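Local structure of dTDP Sugar Isomerase (Desulfovibrio desulfuricans subsp. desulfuricans str. G20, 3EJK) at residues A[68-79]-A[115-126]. The protein probably catalyses the epimerization of C3' and C5' of dTDP-4-dehydro-6-deoxy-glucose, giving dTDP-4-dehydro-rhamnose. Residues are numbered along the deposited sequence; the frame is centred on the assembly and turned at random.
With CIT (citric acid), chain C.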
loop_
_atom_site.group_PDB
_atom_site.type_symbol
_atom_site.label_atom_id
_atom_site.label_comp_id
_atom_site.label_asym_id
_atom_site.label_seq_id
_atom_site.Cartn_x
_atom_site.Cartn_y
_atom_site.Cartn_z
ATOM N N TRP A 68 16.036 3.064 14.834
ATOM C CA TRP A 68 15.091 2.129 15.407
ATOM C C TRP A 68 13.889 2.919 15.856
ATOM O O TRP A 68 13.996 4.095 16.192
ATOM C CB TRP A 68 15.661 1.476 16.661
ATOM C CG TRP A 68 16.846 0.600 16.445
ATOM C CD1 TRP A 68 18.151 0.952 16.537
ATOM C CD2 TRP A 68 16.823 -0.785 16.109
ATOM N NE1 TRP A 68 18.956 -0.128 16.268
ATOM C CE2 TRP A 68 18.161 -1.209 15.996
ATOM C CE3 TRP A 68 15.799 -1.708 15.866
ATOM C CZ2 TRP A 68 18.499 -2.510 15.692
ATOM C CZ3 TRP A 68 16.134 -2.995 15.569
ATOM C CH2 TRP A 68 17.472 -3.395 15.487
ATOM N N LYS A 69 12.754 2.253 15.866
ATOM C CA LYS A 69 11.495 2.872 16.289
ATOM C C LYS A 69 10.751 1.981 17.267
ATOM O O LYS A 69 10.800 0.744 17.189
ATOM C CB LYS A 69 10.580 3.097 15.077
ATOM C CG LYS A 69 9.520 4.145 15.319
ATOM C CD LYS A 69 10.257 5.445 15.658
ATOM C CE LYS A 69 9.511 6.655 15.260
ATOM N NZ LYS A 69 9.699 6.831 13.820
ATOM N N ARG A 70 9.989 2.666 18.107
ATOM C CA ARG A 70 9.128 2.076 19.128
ATOM C C ARG A 70 7.882 2.931 19.355
ATOM O O ARG A 70 7.962 4.154 19.364
ATOM C CB ARG A 70 9.910 1.934 20.461
ATOM C CG ARG A 70 9.122 1.200 21.508
ATOM C CD ARG A 70 9.951 0.689 22.649
ATOM N NE ARG A 70 10.455 1.739 23.499
ATOM C CZ ARG A 70 11.051 1.508 24.662
ATOM N NH1 ARG A 70 11.163 0.256 25.096
ATOM N NH2 ARG A 70 11.507 2.522 25.397
ATOM N N HIS A 71 6.734 2.277 19.500
ATOM C CA HIS A 71 5.465 2.966 19.820
ATOM C C HIS A 71 4.938 2.486 21.158
ATOM O O HIS A 71 5.055 1.302 21.491
ATOM C CB HIS A 71 4.398 2.734 18.745
ATOM C CG HIS A 71 4.668 3.451 17.468
ATOM N ND1 HIS A 71 4.014 4.613 17.117
ATOM C CD2 HIS A 71 5.541 3.187 16.469
ATOM C CE1 HIS A 71 4.472 5.027 15.949
ATOM N NE2 HIS A 71 5.383 4.167 15.525
ATOM N N SER A 72 4.361 3.422 21.908
ATOM C CA SER A 72 3.780 3.141 23.231
ATOM C C SER A 72 2.492 2.332 23.215
ATOM O O SER A 72 2.275 1.496 24.096
ATOM C CB SER A 72 3.476 4.420 24.007
ATOM O OG SER A 72 4.634 5.180 24.144
ATOM N N LEU A 73 1.628 2.607 22.247
ATOM C CA LEU A 73 0.342 1.906 22.171
ATOM C C LEU A 73 0.069 1.236 20.854
ATOM O O LEU A 73 -0.635 0.235 20.792
ATOM C CB LEU A 73 -0.814 2.875 22.343
ATOM C CG LEU A 73 -1.204 3.463 23.678
ATOM C CD1 LEU A 73 -0.156 4.431 24.175
ATOM C CD2 LEU A 73 -2.580 4.143 23.446
HETATM N N MSE A 74 0.595 1.849 19.800
HETATM C CA MSE A 74 0.343 1.424 18.432
HETATM C C MSE A 74 0.939 0.074 18.057
HETATM O O MSE A 74 2.053 -0.272 18.462
HETATM C CB MSE A 74 0.875 2.487 17.454
HETATM C CG MSE A 74 0.473 2.271 16.032
HETATM SE SE MSE A 74 1.421 3.457 14.791
HETATM C CE MSE A 74 0.853 5.154 15.480
ATOM N N THR A 75 0.158 -0.663 17.267
ATOM C CA THR A 75 0.590 -1.921 16.652
ATOM C C THR A 75 0.808 -1.695 15.160
ATOM O O THR A 75 0.012 -1.026 14.501
ATOM C CB THR A 75 -0.468 -3.027 16.822
ATOM O OG1 THR A 75 -0.610 -3.314 18.201
ATOM C CG2 THR A 75 -0.102 -4.310 16.067
ATOM N N GLN A 76 1.874 -2.296 14.639
ATOM C CA GLN A 76 2.216 -2.192 13.218
ATOM C C GLN A 76 1.811 -3.466 12.493
ATOM O O GLN A 76 1.846 -4.566 13.057
ATOM C CB GLN A 76 3.730 -2.002 13.006
ATOM C CG GLN A 76 4.454 -1.112 14.013
ATOM C CD GLN A 76 3.838 0.259 14.199
ATOM O OE1 GLN A 76 3.444 0.925 13.234
ATOM N NE2 GLN A 76 3.817 0.725 15.455
ATOM N N LEU A 77 1.373 -3.274 11.249
ATOM C CA LEU A 77 1.058 -4.378 10.316
ATOM C C LEU A 77 1.730 -4.054 8.980
ATOM O O LEU A 77 1.223 -3.283 8.164
ATOM C CB LEU A 77 -0.442 -4.629 10.137
ATOM C CG LEU A 77 -1.183 -5.188 11.351
ATOM C CD1 LEU A 77 -2.677 -5.259 11.059
ATOM C CD2 LEU A 77 -0.643 -6.530 11.726
ATOM N N PHE A 78 2.909 -4.647 8.824
ATOM C CA PHE A 78 3.786 -4.470 7.664
ATOM C C PHE A 78 3.529 -5.472 6.562
ATOM O O PHE A 78 3.407 -6.675 6.795
ATOM C CB PHE A 78 5.262 -4.696 8.042
ATOM C CG PHE A 78 5.963 -3.519 8.672
ATOM C CD1 PHE A 78 5.280 -2.458 9.203
ATOM C CD2 PHE A 78 7.356 -3.545 8.793
ATOM C CE1 PHE A 78 5.960 -1.393 9.794
ATOM C CE2 PHE A 78 8.044 -2.491 9.409
ATOM C CZ PHE A 78 7.326 -1.417 9.913
ATOM N N ALA A 79 3.507 -4.938 5.349
ATOM C CA ALA A 79 3.535 -5.758 4.125
ATOM C C ALA A 79 4.516 -5.088 3.182
ATOM O O ALA A 79 4.693 -3.884 3.235
ATOM C CB ALA A 79 2.160 -5.955 3.481
ATOM N N LEU A 115 2.450 -10.863 6.224
ATOM C CA LEU A 115 2.048 -9.744 7.070
ATOM C C LEU A 115 2.731 -9.940 8.430
ATOM O O LEU A 115 2.617 -10.987 9.053
ATOM C CB LEU A 115 0.533 -9.681 7.246
ATOM C CG LEU A 115 0.006 -8.374 7.862
ATOM C CD1 LEU A 115 0.086 -7.301 6.842
ATOM C CD2 LEU A 115 -1.453 -8.523 8.339
ATOM N N LEU A 116 3.471 -8.922 8.831
ATOM C CA LEU A 116 4.214 -8.908 10.100
ATOM C C LEU A 116 3.533 -7.974 11.092
ATOM O O LEU A 116 3.374 -6.793 10.848
ATOM C CB LEU A 116 5.646 -8.420 9.864
ATOM C CG LEU A 116 6.499 -8.115 11.096
ATOM C CD1 LEU A 116 6.661 -9.422 11.886
ATOM C CD2 LEU A 116 7.855 -7.471 10.729
ATOM N N ARG A 117 3.116 -8.553 12.208
ATOM C CA ARG A 117 2.503 -7.810 13.300
ATOM C C ARG A 117 3.582 -7.448 14.304
ATOM O O ARG A 117 4.310 -8.319 14.780
ATOM C CB ARG A 117 1.418 -8.668 13.978
ATOM C CG ARG A 117 0.783 -7.994 15.166
ATOM C CD ARG A 117 -0.121 -8.956 15.932
ATOM N NE ARG A 117 -0.867 -8.216 16.935
ATOM C CZ ARG A 117 -0.572 -8.184 18.229
ATOM N NH1 ARG A 117 0.431 -8.898 18.709
ATOM N NH2 ARG A 117 -1.318 -7.452 19.047
ATOM N N ILE A 118 3.712 -6.153 14.594
ATOM C CA ILE A 118 4.709 -5.692 15.574
ATOM C C ILE A 118 3.941 -5.099 16.749
ATOM O O ILE A 118 3.283 -4.065 16.608
ATOM C CB ILE A 118 5.662 -4.631 14.998
ATOM C CG1 ILE A 118 6.392 -5.177 13.772
ATOM C CG2 ILE A 118 6.716 -4.179 16.089
ATOM C CD1 ILE A 118 7.242 -4.132 13.053
ATOM N N PRO A 119 4.014 -5.736 17.928
ATOM C CA PRO A 119 3.173 -5.162 18.978
ATOM C C PRO A 119 3.764 -3.908 19.619
ATOM O O PRO A 119 4.914 -3.562 19.358
ATOM C CB PRO A 119 3.040 -6.303 20.000
ATOM C CG PRO A 119 4.108 -7.270 19.689
ATOM C CD PRO A 119 4.691 -6.976 18.345
ATOM N N PRO A 120 2.963 -3.181 20.402
ATOM C CA PRO A 120 3.586 -2.019 21.019
ATOM C C PRO A 120 4.728 -2.330 21.967
ATOM O O PRO A 120 4.856 -3.434 22.515
ATOM C CB PRO A 120 2.439 -1.342 21.791
ATOM C CG PRO A 120 1.341 -2.286 21.842
ATOM C CD PRO A 120 1.566 -3.370 20.819
ATOM N N GLN A 121 5.566 -1.315 22.060
ATOM C CA GLN A 121 6.704 -1.259 22.946
ATOM C C GLN A 121 7.811 -2.235 22.573
ATOM O O GLN A 121 8.690 -2.560 23.374
ATOM C CB GLN A 121 6.242 -1.352 24.402
ATOM C CG GLN A 121 5.405 -0.122 24.793
ATOM C CD GLN A 121 4.867 -0.153 26.213
ATOM O OE1 GLN A 121 5.325 -0.924 27.049
ATOM N NE2 GLN A 121 3.896 0.714 26.494
ATOM N N VAL A 122 7.750 -2.667 21.332
ATOM C CA VAL A 122 8.790 -3.504 20.755
ATOM C C VAL A 122 9.528 -2.636 19.744
ATOM O O VAL A 122 8.907 -2.019 18.874
ATOM C CB VAL A 122 8.240 -4.751 20.030
ATOM C CG1 VAL A 122 9.351 -5.448 19.214
ATOM C CG2 VAL A 122 7.633 -5.728 21.019
ATOM N N TRP A 123 10.844 -2.561 19.894
ATOM C CA TRP A 123 11.686 -1.810 18.959
ATOM C C TRP A 123 11.758 -2.513 17.622
ATOM O O TRP A 123 11.847 -3.743 17.542
ATOM C CB TRP A 123 13.114 -1.656 19.467
ATOM C CG TRP A 123 13.301 -0.755 20.655
ATOM C CD1 TRP A 123 13.460 -1.141 21.959
ATOM C CD2 TRP A 123 13.403 0.670 20.645
ATOM N NE1 TRP A 123 13.637 -0.037 22.764
ATOM C CE2 TRP A 123 13.599 1.087 21.981
ATOM C CE3 TRP A 123 13.333 1.640 19.641
ATOM C CZ2 TRP A 123 13.730 2.420 22.326
ATOM C CZ3 TRP A 123 13.460 2.966 19.999
ATOM C CH2 TRP A 123 13.637 3.344 21.319
ATOM N N TYR A 124 11.725 -1.710 16.572
ATOM C CA TYR A 124 11.861 -2.228 15.211
ATOM C C TYR A 124 12.734 -1.373 14.298
ATOM O O TYR A 124 12.898 -0.185 14.458
ATOM C CB TYR A 124 10.505 -2.537 14.565
ATOM C CG TYR A 124 9.545 -1.380 14.446
ATOM C CD1 TYR A 124 8.649 -1.091 15.455
ATOM C CD2 TYR A 124 9.516 -0.603 13.302
ATOM C CE1 TYR A 124 7.749 -0.026 15.335
ATOM C CE2 TYR A 124 8.640 0.457 13.166
ATOM C CZ TYR A 124 7.753 0.742 14.181
ATOM O OH TYR A 124 6.872 1.802 14.046
ATOM N N GLY A 125 13.357 -2.081 13.383
ATOM C CA GLY A 125 14.211 -1.496 12.360
ATOM C C GLY A 125 14.129 -2.353 11.113
ATOM O O GLY A 125 13.795 -3.534 11.181
ATOM N N PHE A 126 14.412 -1.750 9.971
ATOM C CA PHE A 126 14.391 -2.507 8.719
ATOM C C PHE A 126 15.261 -1.869 7.657
ATOM O O PHE A 126 15.568 -0.674 7.709
ATOM C CB PHE A 126 12.954 -2.720 8.215
ATOM C CG PHE A 126 12.145 -1.451 8.083
ATOM C CD1 PHE A 126 12.183 -0.705 6.933
ATOM C CD2 PHE A 126 11.336 -1.016 9.122
ATOM C CE1 PHE A 126 11.427 0.449 6.801
ATOM C CE2 PHE A 126 10.594 0.133 9.008
ATOM C CZ PHE A 126 10.641 0.877 7.842
HETATM C C1 CIT C . 7.192 4.670 12.260
HETATM O O1 CIT C . 7.302 3.434 12.081
HETATM O O2 CIT C . 6.640 5.119 13.293
HETATM C C2 CIT C . 7.677 5.642 11.224
HETATM C C3 CIT C . 8.564 4.987 10.178
HETATM O O7 CIT C . 7.765 4.110 9.323
HETATM C C4 CIT C . 9.222 6.146 9.427
HETATM C C5 CIT C . 9.767 5.748 8.090
HETATM O O3 CIT C . 9.402 4.658 7.631
HETATM O O4 CIT C . 10.560 6.508 7.461
HETATM C C6 CIT C . 9.647 4.143 10.832
HETATM O O5 CIT C . 9.938 3.033 10.359
HETATM O O6 CIT C . 10.250 4.543 11.843
HETATM O O HOH W 1 6.614 -0.534 18.927
HETATM O O HOH W 2 4.315 -1.334 17.457
#
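Lys69 pairs antiparallel with Tyr124 in one sheet and Gln76–Phe78 with Leu116–Ile118 in another: the axes of strands 68-71 and 123-126 approach to 4.5 Å, those of 76-79 and 115-118 to 4.6 Å, and each segment is a strand-loop-strand passing between the two sheets of a cupin jelly roll. The flat, apolar rings of Phe78 and Phe126 fill the interior, while Tyr124 adds a hydroxyl. Phe78 turns its ring edge to the faces of Tyr124 and Phe126, each nearly perpendicular to it, while Ile118, branched and apolar, sets CD1 over a Phe78 face, 4.2 Å from the ring centroid. Tyr124 has CG between its backbone N and carbonyl carbon (chi1 59°), which puts one ring face against Lys69 CB, a CH-pi contact. On the outer side, Arg70 has apolar carbon enough to lay CB over the six-membered ring of Trp123, 3.7 Å from the centroid, and length enough to carry its guanidinium across the indole, planes 20° apart, to a salt bridge with Glu150. His71, bonded through ND1 to Glu148, gives NE2 to O2 of a citrate, probably from the crystallisation liquor, at 2.7 Å. Tyr124 OH donates to citrate O1 at 2.6 Å.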